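Local coordinates for protein NADH:ubiquinone oxidoreductase, Na translocating, F subunit (Porphyromonas gingivalis, PDB 2R6H) that is a flavoprotein fragment that binds FAD and carries an NAD-binding domain of the ferredoxin-reductase type, at residues 44-55 / 78-89. Residues are numbered along the deposited sequence; the frame is centred on the assembly and turned at random.
Sequences YAQIKIPKYNIR and TCKNEEETVRAY. With FAD (flavin-adenine dinucleotide), chain H.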
loop_
_atom_site.group_PDB
_atom_site.type_symbol
_atom_site.label_atom_id
_atom_site.label_comp_id
_atom_site.label_asym_id
_atom_site.label_seq_id
_atom_site.Cartn_x
_atom_site.Cartn_y
_atom_site.Cartn_z
ATOM N N TYR A 44 -11.303 -0.568 -4.697
ATOM C CA TYR A 44 -11.154 -1.024 -3.321
ATOM C C TYR A 44 -12.369 -1.775 -2.847
ATOM O O TYR A 44 -13.431 -1.706 -3.458
ATOM C CB TYR A 44 -10.884 0.143 -2.373
ATOM C CG TYR A 44 -12.005 1.156 -2.285
ATOM C CD1 TYR A 44 -12.966 1.084 -1.283
ATOM C CD2 TYR A 44 -12.089 2.193 -3.192
ATOM C CE1 TYR A 44 -13.988 2.020 -1.194
ATOM C CE2 TYR A 44 -13.105 3.135 -3.111
ATOM C CZ TYR A 44 -14.054 3.045 -2.114
ATOM O OH TYR A 44 -15.058 3.987 -2.055
ATOM N N ALA A 45 -12.197 -2.498 -1.749
ATOM C CA ALA A 45 -13.287 -3.241 -1.134
ATOM C C ALA A 45 -13.548 -2.713 0.273
ATOM O O ALA A 45 -12.858 -1.805 0.740
ATOM C CB ALA A 45 -12.960 -4.722 -1.099
ATOM N N GLN A 46 -14.536 -3.274 0.955
ATOM C CA GLN A 46 -14.841 -2.812 2.295
ATOM C C GLN A 46 -15.032 -3.951 3.262
ATOM O O GLN A 46 -15.775 -4.890 2.973
ATOM C CB GLN A 46 -16.100 -1.984 2.275
ATOM C CG GLN A 46 -16.060 -0.918 1.260
ATOM C CD GLN A 46 -17.051 0.146 1.573
ATOM O OE1 GLN A 46 -18.237 -0.134 1.748
ATOM N NE2 GLN A 46 -16.578 1.386 1.668
ATOM N N ILE A 47 -14.380 -3.849 4.417
ATOM C CA ILE A 47 -14.516 -4.852 5.459
ATOM C C ILE A 47 -15.523 -4.401 6.494
ATOM O O ILE A 47 -15.556 -3.231 6.861
ATOM C CB ILE A 47 -13.192 -5.101 6.204
ATOM C CG1 ILE A 47 -12.030 -5.217 5.225
ATOM C CG2 ILE A 47 -13.297 -6.363 7.053
ATOM C CD1 ILE A 47 -12.202 -6.319 4.222
ATOM N N LYS A 48 -16.352 -5.334 6.954
ATOM C CA LYS A 48 -17.170 -5.075 8.123
ATOM C C LYS A 48 -16.316 -5.343 9.341
ATOM O O LYS A 48 -15.787 -6.436 9.515
ATOM C CB LYS A 48 -18.440 -5.935 8.148
ATOM C CG LYS A 48 -19.650 -5.257 7.502
ATOM C CD LYS A 48 -20.985 -5.891 7.903
ATOM C CE LYS A 48 -22.140 -5.316 7.068
ATOM N NZ LYS A 48 -23.463 -5.932 7.408
ATOM N N ILE A 49 -16.146 -4.315 10.156
ATOM C CA ILE A 49 -15.503 -4.448 11.441
ATOM C C ILE A 49 -16.601 -4.456 12.514
ATOM O O ILE A 49 -17.376 -3.495 12.625
ATOM C CB ILE A 49 -14.557 -3.273 11.695
ATOM C CG1 ILE A 49 -13.217 -3.509 11.011
ATOM C CG2 ILE A 49 -14.302 -3.140 13.149
ATOM C CD1 ILE A 49 -13.226 -3.169 9.570
ATOM N N PRO A 50 -16.667 -5.532 13.320
ATOM C CA PRO A 50 -17.732 -5.702 14.310
ATOM C C PRO A 50 -17.369 -5.053 15.641
ATOM O O PRO A 50 -16.277 -4.487 15.769
ATOM C CB PRO A 50 -17.742 -7.208 14.486
ATOM C CG PRO A 50 -16.266 -7.507 14.527
ATOM C CD PRO A 50 -15.626 -6.559 13.502
ATOM N N LYS A 51 -18.273 -5.133 16.616
ATOM C CA LYS A 51 -17.927 -4.745 17.974
ATOM C C LYS A 51 -16.854 -5.724 18.441
ATOM O O LYS A 51 -16.899 -6.901 18.097
ATOM C CB LYS A 51 -19.153 -4.801 18.888
ATOM C CG LYS A 51 -20.242 -3.792 18.532
ATOM C CD LYS A 51 -21.407 -3.755 19.553
ATOM C CE LYS A 51 -20.985 -3.111 20.880
ATOM N NZ LYS A 51 -22.125 -2.767 21.785
ATOM N N TYR A 52 -15.881 -5.242 19.202
ATOM C CA TYR A 52 -14.788 -6.103 19.610
ATOM C C TYR A 52 -13.815 -5.451 20.586
ATOM O O TYR A 52 -13.889 -4.263 20.888
ATOM C CB TYR A 52 -14.012 -6.568 18.383
ATOM C CG TYR A 52 -13.025 -5.533 17.913
ATOM C CD1 TYR A 52 -13.357 -4.640 16.910
ATOM C CD2 TYR A 52 -11.770 -5.425 18.497
ATOM C CE1 TYR A 52 -12.463 -3.681 16.491
ATOM C CE2 TYR A 52 -10.871 -4.470 18.086
ATOM C CZ TYR A 52 -11.221 -3.598 17.080
ATOM O OH TYR A 52 -10.330 -2.631 16.659
ATOM N N ASN A 53 -12.870 -6.257 21.040
ATOM C CA ASN A 53 -11.919 -5.866 22.049
ATOM C C ASN A 53 -10.615 -6.560 21.721
ATOM O O ASN A 53 -10.625 -7.764 21.521
ATOM C CB ASN A 53 -12.428 -6.405 23.376
ATOM C CG ASN A 53 -11.862 -5.673 24.563
ATOM O OD1 ASN A 53 -10.678 -5.335 24.596
ATOM N ND2 ASN A 53 -12.707 -5.424 25.555
ATOM N N ILE A 54 -9.495 -5.844 21.650
ATOM C CA ILE A 54 -8.224 -6.568 21.528
ATOM C C ILE A 54 -6.908 -5.982 22.021
ATOM O O ILE A 54 -6.582 -4.834 21.758
ATOM C CB ILE A 54 -7.953 -7.103 20.119
ATOM C CG1 ILE A 54 -7.142 -8.401 20.272
ATOM C CG2 ILE A 54 -7.239 -6.056 19.279
ATOM C CD1 ILE A 54 -6.292 -8.768 19.096
ATOM N N ARG A 55 -6.135 -6.814 22.715
ATOM C CA ARG A 55 -4.785 -6.467 23.145
ATOM C C ARG A 55 -3.756 -6.716 22.029
ATOM O O ARG A 55 -3.738 -7.783 21.417
ATOM C CB ARG A 55 -4.409 -7.287 24.380
ATOM C CG ARG A 55 -5.344 -7.113 25.566
ATOM C CD ARG A 55 -4.847 -7.862 26.797
ATOM N NE ARG A 55 -5.624 -9.068 27.077
ATOM C CZ ARG A 55 -5.226 -10.037 27.899
ATOM N NH1 ARG A 55 -4.050 -9.955 28.510
ATOM N NH2 ARG A 55 -5.998 -11.095 28.102
ATOM N N THR A 78 -4.010 -1.346 23.435
ATOM C CA THR A 78 -5.258 -2.118 23.332
ATOM C C THR A 78 -6.279 -1.306 22.544
ATOM O O THR A 78 -6.125 -0.102 22.419
ATOM C CB THR A 78 -5.853 -2.488 24.702
ATOM O OG1 THR A 78 -6.026 -1.304 25.476
ATOM C CG2 THR A 78 -4.964 -3.446 25.446
ATOM N N CYS A 79 -7.303 -1.956 22.004
ATOM C CA CYS A 79 -8.324 -1.254 21.219
ATOM C C CYS A 79 -9.735 -1.829 21.382
ATOM O O CYS A 79 -9.967 -3.006 21.122
ATOM C CB CYS A 79 -7.941 -1.217 19.734
ATOM S SG CYS A 79 -9.054 -0.221 18.696
ATOM N N LYS A 80 -10.667 -0.976 21.801
ATOM C CA LYS A 80 -12.067 -1.348 21.974
ATOM C C LYS A 80 -12.947 -0.670 20.912
ATOM O O LYS A 80 -12.946 0.548 20.775
ATOM C CB LYS A 80 -12.526 -0.931 23.372
ATOM C CG LYS A 80 -13.908 -1.401 23.770
ATOM C CD LYS A 80 -13.841 -2.513 24.812
ATOM C CE LYS A 80 -15.210 -3.166 25.059
ATOM N NZ LYS A 80 -16.194 -2.264 25.754
ATOM N N ASN A 81 -13.695 -1.449 20.146
ATOM C CA ASN A 81 -14.659 -0.855 19.223
ATOM C C ASN A 81 -16.068 -1.123 19.704
ATOM O O ASN A 81 -16.440 -2.270 19.899
ATOM C CB ASN A 81 -14.479 -1.417 17.814
ATOM C CG ASN A 81 -15.513 -0.888 16.841
ATOM O OD1 ASN A 81 -15.922 0.270 16.917
ATOM N ND2 ASN A 81 -15.943 -1.740 15.919
ATOM N N GLU A 82 -16.860 -0.077 19.895
ATOM C CA GLU A 82 -18.183 -0.274 20.477
ATOM C C GLU A 82 -19.324 -0.064 19.497
ATOM O O GLU A 82 -20.478 0.021 19.900
ATOM C CB GLU A 82 -18.380 0.614 21.705
ATOM C CG GLU A 82 -17.335 0.396 22.794
ATOM C CD GLU A 82 -17.517 1.334 23.985
ATOM O OE1 GLU A 82 -18.441 1.086 24.800
ATOM O OE2 GLU A 82 -16.727 2.303 24.111
ATOM N N GLU A 83 -19.010 0.006 18.211
ATOM C CA GLU A 83 -20.055 0.124 17.208
ATOM C C GLU A 83 -19.616 -0.402 15.839
ATOM O O GLU A 83 -18.579 -0.005 15.307
ATOM C CB GLU A 83 -20.534 1.575 17.119
ATOM C CG GLU A 83 -21.947 1.748 16.561
ATOM C CD GLU A 83 -22.175 3.135 15.961
ATOM O OE1 GLU A 83 -21.195 3.915 15.907
ATOM O OE2 GLU A 83 -23.323 3.433 15.543
ATOM N N GLU A 84 -20.415 -1.305 15.280
ATOM C CA GLU A 84 -20.121 -1.891 13.977
ATOM C C GLU A 84 -19.829 -0.816 12.954
ATOM O O GLU A 84 -20.456 0.237 12.959
ATOM C CB GLU A 84 -21.268 -2.784 13.509
ATOM C CG GLU A 84 -21.220 -4.177 14.112
ATOM C CD GLU A 84 -22.589 -4.851 14.181
ATOM O OE1 GLU A 84 -23.244 -4.991 13.118
ATOM O OE2 GLU A 84 -23.003 -5.244 15.301
ATOM N N THR A 85 -18.859 -1.087 12.087
ATOM C CA THR A 85 -18.436 -0.119 11.077
ATOM C C THR A 85 -17.843 -0.775 9.837
ATOM O O THR A 85 -17.695 -1.985 9.763
ATOM C CB THR A 85 -17.422 0.899 11.646
ATOM O OG1 THR A 85 -17.278 1.996 10.730
ATOM C CG2 THR A 85 -16.068 0.239 11.883
ATOM N N VAL A 86 -17.502 0.045 8.860
ATOM C CA VAL A 86 -17.058 -0.445 7.571
ATOM C C VAL A 86 -15.795 0.323 7.161
ATOM O O VAL A 86 -15.654 1.507 7.467
ATOM C CB VAL A 86 -18.204 -0.287 6.520
ATOM C CG1 VAL A 86 -17.789 -0.805 5.151
ATOM C CG2 VAL A 86 -19.443 -1.018 6.987
ATOM N N ARG A 87 -14.861 -0.333 6.489
ATOM C CA ARG A 87 -13.621 0.355 6.153
ATOM C C ARG A 87 -13.071 -0.036 4.794
ATOM O O ARG A 87 -13.252 -1.171 4.336
ATOM C CB ARG A 87 -12.560 0.132 7.229
ATOM C CG ARG A 87 -11.483 1.184 7.212
ATOM C CD ARG A 87 -12.041 2.557 7.539
ATOM N NE ARG A 87 -11.995 2.844 8.971
ATOM C CZ ARG A 87 -13.059 2.911 9.771
ATOM N NH1 ARG A 87 -12.904 3.170 11.066
ATOM N NH2 ARG A 87 -14.280 2.723 9.284
ATOM N N ALA A 88 -12.381 0.910 4.164
ATOM C CA ALA A 88 -11.902 0.734 2.795
ATOM C C ALA A 88 -10.486 0.140 2.694
ATOM O O ALA A 88 -9.551 0.627 3.338
ATOM C CB ALA A 88 -11.974 2.061 2.046
ATOM N N TYR A 89 -10.335 -0.905 1.881
ATOM C CA TYR A 89 -9.008 -1.418 1.555
ATOM C C TYR A 89 -8.883 -1.739 0.063
ATOM O O TYR A 89 -9.783 -2.345 -0.526
ATOM C CB TYR A 89 -8.617 -2.595 2.469
ATOM C CG TYR A 89 -8.533 -2.149 3.912
ATOM C CD1 TYR A 89 -7.417 -1.481 4.383
ATOM C CD2 TYR A 89 -9.591 -2.345 4.783
ATOM C CE1 TYR A 89 -7.348 -1.033 5.691
ATOM C CE2 TYR A 89 -9.533 -1.909 6.088
ATOM C CZ TYR A 89 -8.409 -1.248 6.541
ATOM O OH TYR A 89 -8.353 -0.801 7.848
HETATM P PA FAD H . -9.207 4.805 12.632
HETATM O O1A FAD H . -10.005 5.332 11.446
HETATM O O2A FAD H . -10.060 4.421 13.846
HETATM O O5B FAD H . -8.075 5.880 13.084
HETATM C C5B FAD H . -7.011 6.218 12.207
HETATM C C4B FAD H . -5.863 6.850 12.985
HETATM O O4B FAD H . -6.313 8.023 13.636
HETATM C C3B FAD H . -5.318 5.920 14.058
HETATM O O3B FAD H . -3.917 5.879 13.945
HETATM C C2B FAD H . -5.697 6.555 15.379
HETATM O O2B FAD H . -4.652 6.404 16.312
HETATM C C1B FAD H . -5.893 8.018 14.993
HETATM N N9A FAD H . -6.833 8.767 15.875
HETATM C C8A FAD H . -8.102 8.406 16.278
HETATM N N7A FAD H . -8.602 9.388 17.072
HETATM C C5A FAD H . -7.673 10.378 17.184
HETATM C C6A FAD H . -7.652 11.604 17.866
HETATM N N6A FAD H . -8.661 11.957 18.661
HETATM N N1A FAD H . -6.530 12.420 17.785
HETATM C C2A FAD H . -5.432 12.028 17.033
HETATM N N3A FAD H . -5.456 10.815 16.360
HETATM C C4A FAD H . -6.555 10.001 16.434
HETATM N N1 FAD H . -5.462 1.592 4.136
HETATM C C2 FAD H . -4.620 0.520 3.989
HETATM O O2 FAD H . -3.899 0.219 4.931
HETATM N N3 FAD H . -4.598 -0.190 2.798
HETATM C C4 FAD H . -5.427 0.162 1.735
HETATM O O4 FAD H . -5.451 -0.441 0.648
HETATM C C4X FAD H . -6.274 1.244 1.899
HETATM N N5 FAD H . -7.098 1.599 0.854
HETATM C C5X FAD H . -7.934 2.687 1.014
HETATM C C6 FAD H . -8.754 3.048 -0.050
HETATM C C7 FAD H . -9.619 4.130 0.065
HETATM C C7M FAD H . -10.493 4.482 -1.109
HETATM C C8 FAD H . -9.650 4.851 1.261
HETATM C C8M FAD H . -10.564 6.024 1.410
HETATM C C9 FAD H . -8.824 4.487 2.317
HETATM C C9A FAD H . -7.962 3.405 2.207
HETATM N N10 FAD H . -7.132 3.039 3.255
HETATM C C10 FAD H . -6.289 1.962 3.097
HETATM C "C1'" FAD H . -7.251 3.631 4.627
HETATM C "C2'" FAD H . -8.161 2.738 5.454
HETATM O "O2'" FAD H . -9.437 2.717 4.861
HETATM C "C3'" FAD H . -8.296 3.216 6.895
HETATM O "O3'" FAD H . -8.455 4.615 6.956
HETATM C "C4'" FAD H . -7.090 2.764 7.695
HETATM O "O4'" FAD H . -7.184 1.369 7.801
HETATM C "C5'" FAD H . -7.102 3.349 9.096
HETATM O "O5'" FAD H . -8.410 3.237 9.608
HETATM P P FAD H . -8.653 2.540 11.037
HETATM O O1P FAD H . -10.114 2.198 11.211
HETATM O O2P FAD H . -7.755 1.339 11.183
HETATM O O3P FAD H . -8.214 3.647 12.095
#
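Ala45 and Tyr89 open the first of two antiparallel ladders, paired by reciprocal backbone bonds of which Ala45 N to Tyr89 O, 2.7 Å, is nearly straight at 171°. The pattern repeats at Ile47–Arg87 and Ile49–Thr85. Between Ile49 and Tyr52 the register slips by one, and a second ladder pairs Tyr52 with Asn81 and Ile54 with Cys79.

Asn81 bridges this break. Its CG, anti to the backbone N (chi1 177°), carries ND2 to Pro50 O at 2.8 Å, from above the carbonyl plane; the same amide bonds weakly to the Glu83 backbone. Asn81 CB meets the Tyr52 ring near CE1, ring and amide planes 60° apart. Ile49 CG2 packs on both Asn81 ND2 and Thr85 CG2, while Ile47 CG1 lies 3.8 Å from Tyr89 CD2.

On this packed face Arg87, bent at chi2 and chi3, turns from the strand pair and directs NE and NH1 to FAD O1P, each at 3.0 Å; its NH2 is tethered to Val86 O. Ala88 O accepts a bond from FAD O2' at 2.6 Å. At the Tyr44 end of the ladder, Ala88 CB touches Tyr44 CD1, and FAD C7M lies over one face of that ring. The other side is looser: Gln46 touches Val86 CG1 through CB and OE1, Lys48 CG comes no nearer than 4.3 Å to Val86 CG2, Asn53 sets its amide ND2 against Lys80 CD, and Arg55 CG lies beside Thr78 CG2.

Strands 44-49 and 85-90 belong to the six-stranded antiparallel sheet, consistent with the FAD-binding barrel of ferredoxin-reductase-like flavoproteins; Tyr44, Arg87, Ala88 and Tyr89 line its FAD pocket. Strand 44-49 also bonds to strand 140-147. Ile49 and Thr85 pack on Ile127 of helix 127-132, Ile127 O is hydrogen-bonded to Tyr52 OH, and strands 52-55 and 78-81 project as a separate two-stranded sheet.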